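Local coordinates for oligopeptide ABC transporter OppAIV (Borrelia burgdorferi B31, PDB 4GL8), which probably binds oligopeptides outside the cytoplasmic membrane and delivers them to an ABC transporter for uptake, at residues V90-L95 / E159-I164. Sequence-based numbering, arbitrary orientation.
Sequences VYTFHL and EKTLEI
Tyr91 and Phe93 pair antiparallel with Ile164 and Leu162, and each pair is closed by two backbone hydrogen bonds. Tyr91 N gives to Ile164 O at 2.8 Å and Ile164 N returns one to Tyr91 O; Phe93 N to Leu162 O and Leu162 N to Phe93 O repeat the pattern. A fifth bond, Leu95 N to Lys160 O (2.9 Å), extends the pairing into the turn before strand 161-165, its donor lying 37° out of the carbonyl plane. At the non-hydrogen-bonded positions, Glu163 CA and Thr161 CA point C-H groups at Tyr91 O and Phe93 O.

Apolar contacts gather on the face of Tyr91, Phe93, Leu162 and Ile164. CD1 of the extended Ile164 side chain reaches CE2 of the Phe93 ring at 4.0 Å, the two side chains crossing at a slant. Beyond the segments, Phe173 meets the Tyr91 ring edge-to-face, Leu174 covers Tyr91 and Phe93, and helix 109-119 packs on Leu162. At the strand end, Leu95 lays CB and CG over the Lys160 carbonyl and CD1 near Glu159 O.

The other face is more polar. Val90 CG1 and Glu163 CG, each anti to its own backbone N (chi1 -170° and -169°), meet at 3.6 Å, while the methyls Thr92 CG2 and Thr161 CG2 touch at 3.8 Å. One water lies in the His94 ring plane, 2.9 Å from ND1, and donates to Thr161 OG1 at 2.7 Å. Asp83 holds His94 NE2 and Asp158 binds Thr161 OG1; a second water donates to Leu95 O.

The contact joins two neighbouring inner strands, 90-95 and 161-165, of a five-stranded antiparallel sheet, brought together across 63 intervening, partly helical residues: backbone bonds fix the register, one face is sealed by hydrophobic packing, and the other keeps its imidazole and hydroxyl linked through water.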
loop_
_atom_site.group_PDB
_atom_site.type_symbol
_atom_site.label_atom_id
_atom_site.label_comp_id
_atom_site.label_asym_id
_atom_site.label_seq_id
_atom_site.Cartn_x
_atom_site.Cartn_y
_atom_site.Cartn_z
ATOM N N VAL A 90 1.187 -21.689 -15.393
ATOM C CA VAL A 90 2.626 -21.552 -15.686
ATOM C C VAL A 90 2.912 -20.348 -16.547
ATOM O O VAL A 90 2.519 -20.302 -17.713
ATOM C CB VAL A 90 3.195 -22.801 -16.387
ATOM C CG1 VAL A 90 4.731 -22.726 -16.448
ATOM C CG2 VAL A 90 2.769 -24.067 -15.657
ATOM N N TYR A 91 3.593 -19.372 -15.968
ATOM C CA TYR A 91 3.968 -18.134 -16.660
ATOM C C TYR A 91 5.431 -18.171 -17.001
ATOM O O TYR A 91 6.264 -18.565 -16.167
ATOM C CB TYR A 91 3.743 -16.907 -15.771
ATOM C CG TYR A 91 2.305 -16.569 -15.592
ATOM C CD1 TYR A 91 1.476 -17.402 -14.874
ATOM C CD2 TYR A 91 1.772 -15.422 -16.134
ATOM C CE1 TYR A 91 0.143 -17.106 -14.702
ATOM C CE2 TYR A 91 0.439 -15.114 -15.973
ATOM C CZ TYR A 91 -0.374 -15.958 -15.254
ATOM O OH TYR A 91 -1.699 -15.659 -15.054
ATOM N N THR A 92 5.747 -17.746 -18.221
ATOM C CA THR A 92 7.103 -17.847 -18.752
ATOM C C THR A 92 7.440 -16.444 -19.263
ATOM O O THR A 92 6.812 -15.948 -20.209
ATOM C CB THR A 92 7.184 -18.950 -19.850
ATOM O OG1 THR A 92 6.711 -20.210 -19.321
ATOM C CG2 THR A 92 8.618 -19.145 -20.396
ATOM N N PHE A 93 8.395 -15.797 -18.591
ATOM C CA PHE A 93 8.837 -14.448 -18.917
ATOM C C PHE A 93 10.142 -14.469 -19.734
ATOM O O PHE A 93 11.120 -15.141 -19.378
ATOM C CB PHE A 93 9.003 -13.644 -17.614
ATOM C CG PHE A 93 7.741 -13.535 -16.834
ATOM C CD1 PHE A 93 6.799 -12.555 -17.149
ATOM C CD2 PHE A 93 7.439 -14.450 -15.847
ATOM C CE1 PHE A 93 5.601 -12.486 -16.480
ATOM C CE2 PHE A 93 6.235 -14.371 -15.147
ATOM C CZ PHE A 93 5.310 -13.409 -15.481
ATOM N N HIS A 94 10.131 -13.729 -20.842
ATOM C CA HIS A 94 11.300 -13.591 -21.724
ATOM C C HIS A 94 11.937 -12.249 -21.432
ATOM O O HIS A 94 11.321 -11.207 -21.672
ATOM C CB HIS A 94 10.869 -13.687 -23.190
ATOM C CG HIS A 94 10.060 -14.901 -23.474
ATOM N ND1 HIS A 94 10.635 -16.150 -23.657
ATOM C CD2 HIS A 94 8.722 -15.081 -23.553
ATOM C CE1 HIS A 94 9.677 -17.044 -23.857
ATOM N NE2 HIS A 94 8.507 -16.423 -23.792
ATOM N N LEU A 95 13.135 -12.281 -20.850
ATOM C CA LEU A 95 13.813 -11.052 -20.442
ATOM C C LEU A 95 14.326 -10.315 -21.689
ATOM O O LEU A 95 14.705 -10.952 -22.680
ATOM C CB LEU A 95 14.972 -11.360 -19.459
ATOM C CG LEU A 95 14.603 -12.116 -18.176
ATOM C CD1 LEU A 95 15.795 -12.310 -17.251
ATOM C CD2 LEU A 95 13.445 -11.473 -17.416
ATOM N N GLU A 159 19.377 -18.067 -19.357
ATOM C CA GLU A 159 19.753 -16.742 -18.845
ATOM C C GLU A 159 18.680 -15.705 -18.998
ATOM O O GLU A 159 18.556 -14.835 -18.162
ATOM C CB GLU A 159 20.970 -16.187 -19.558
ATOM C CG GLU A 159 22.273 -16.731 -19.051
ATOM C CD GLU A 159 23.400 -15.726 -19.229
ATOM O OE1 GLU A 159 23.223 -14.692 -19.949
ATOM O OE2 GLU A 159 24.461 -15.977 -18.627
ATOM N N LYS A 160 17.948 -15.761 -20.103
ATOM C CA LYS A 160 16.933 -14.748 -20.396
ATOM C C LYS A 160 15.521 -15.298 -20.239
ATOM O O LYS A 160 14.595 -14.767 -20.846
ATOM C CB LYS A 160 17.086 -14.235 -21.822
ATOM C CG LYS A 160 18.469 -13.721 -22.217
ATOM C CD LYS A 160 18.323 -12.942 -23.521
ATOM C CE LYS A 160 19.505 -13.077 -24.449
ATOM N NZ LYS A 160 20.483 -12.001 -24.120
ATOM N N THR A 161 15.337 -16.366 -19.466
ATOM C CA THR A 161 14.014 -16.971 -19.371
ATOM C C THR A 161 13.665 -17.424 -17.963
ATOM O O THR A 161 14.326 -18.287 -17.373
ATOM C CB THR A 161 13.853 -18.128 -20.366
ATOM O OG1 THR A 161 14.393 -17.746 -21.644
ATOM C CG2 THR A 161 12.399 -18.459 -20.546
ATOM N N LEU A 162 12.599 -16.843 -17.424
ATOM C CA LEU A 162 12.194 -17.126 -16.031
ATOM C C LEU A 162 10.812 -17.736 -16.034
ATOM O O LEU A 162 9.898 -17.200 -16.644
ATOM C CB LEU A 162 12.205 -15.860 -15.194
ATOM C CG LEU A 162 11.884 -16.100 -13.711
ATOM C CD1 LEU A 162 13.122 -16.583 -12.981
ATOM C CD2 LEU A 162 11.341 -14.862 -13.052
ATOM N N GLU A 163 10.659 -18.875 -15.376
ATOM C CA GLU A 163 9.349 -19.506 -15.297
ATOM C C GLU A 163 8.805 -19.431 -13.880
ATOM O O GLU A 163 9.495 -19.827 -12.933
ATOM C CB GLU A 163 9.476 -20.957 -15.705
ATOM C CG GLU A 163 8.196 -21.704 -15.942
ATOM C CD GLU A 163 8.440 -23.206 -16.005
ATOM O OE1 GLU A 163 8.676 -23.840 -14.915
ATOM O OE2 GLU A 163 8.392 -23.760 -17.137
ATOM N N ILE A 164 7.576 -18.955 -13.742
ATOM C CA ILE A 164 6.887 -18.963 -12.462
ATOM C C ILE A 164 5.600 -19.790 -12.568
ATOM O O ILE A 164 4.720 -19.508 -13.418
ATOM C CB ILE A 164 6.540 -17.546 -12.002
ATOM C CG1 ILE A 164 7.809 -16.727 -11.875
ATOM C CG2 ILE A 164 5.817 -17.583 -10.654
ATOM C CD1 ILE A 164 7.555 -15.305 -11.461
HETATM O O HOH W 1 13.541 -15.850 -23.424
HETATM O O HOH W 2 14.225 -13.386 -23.995
#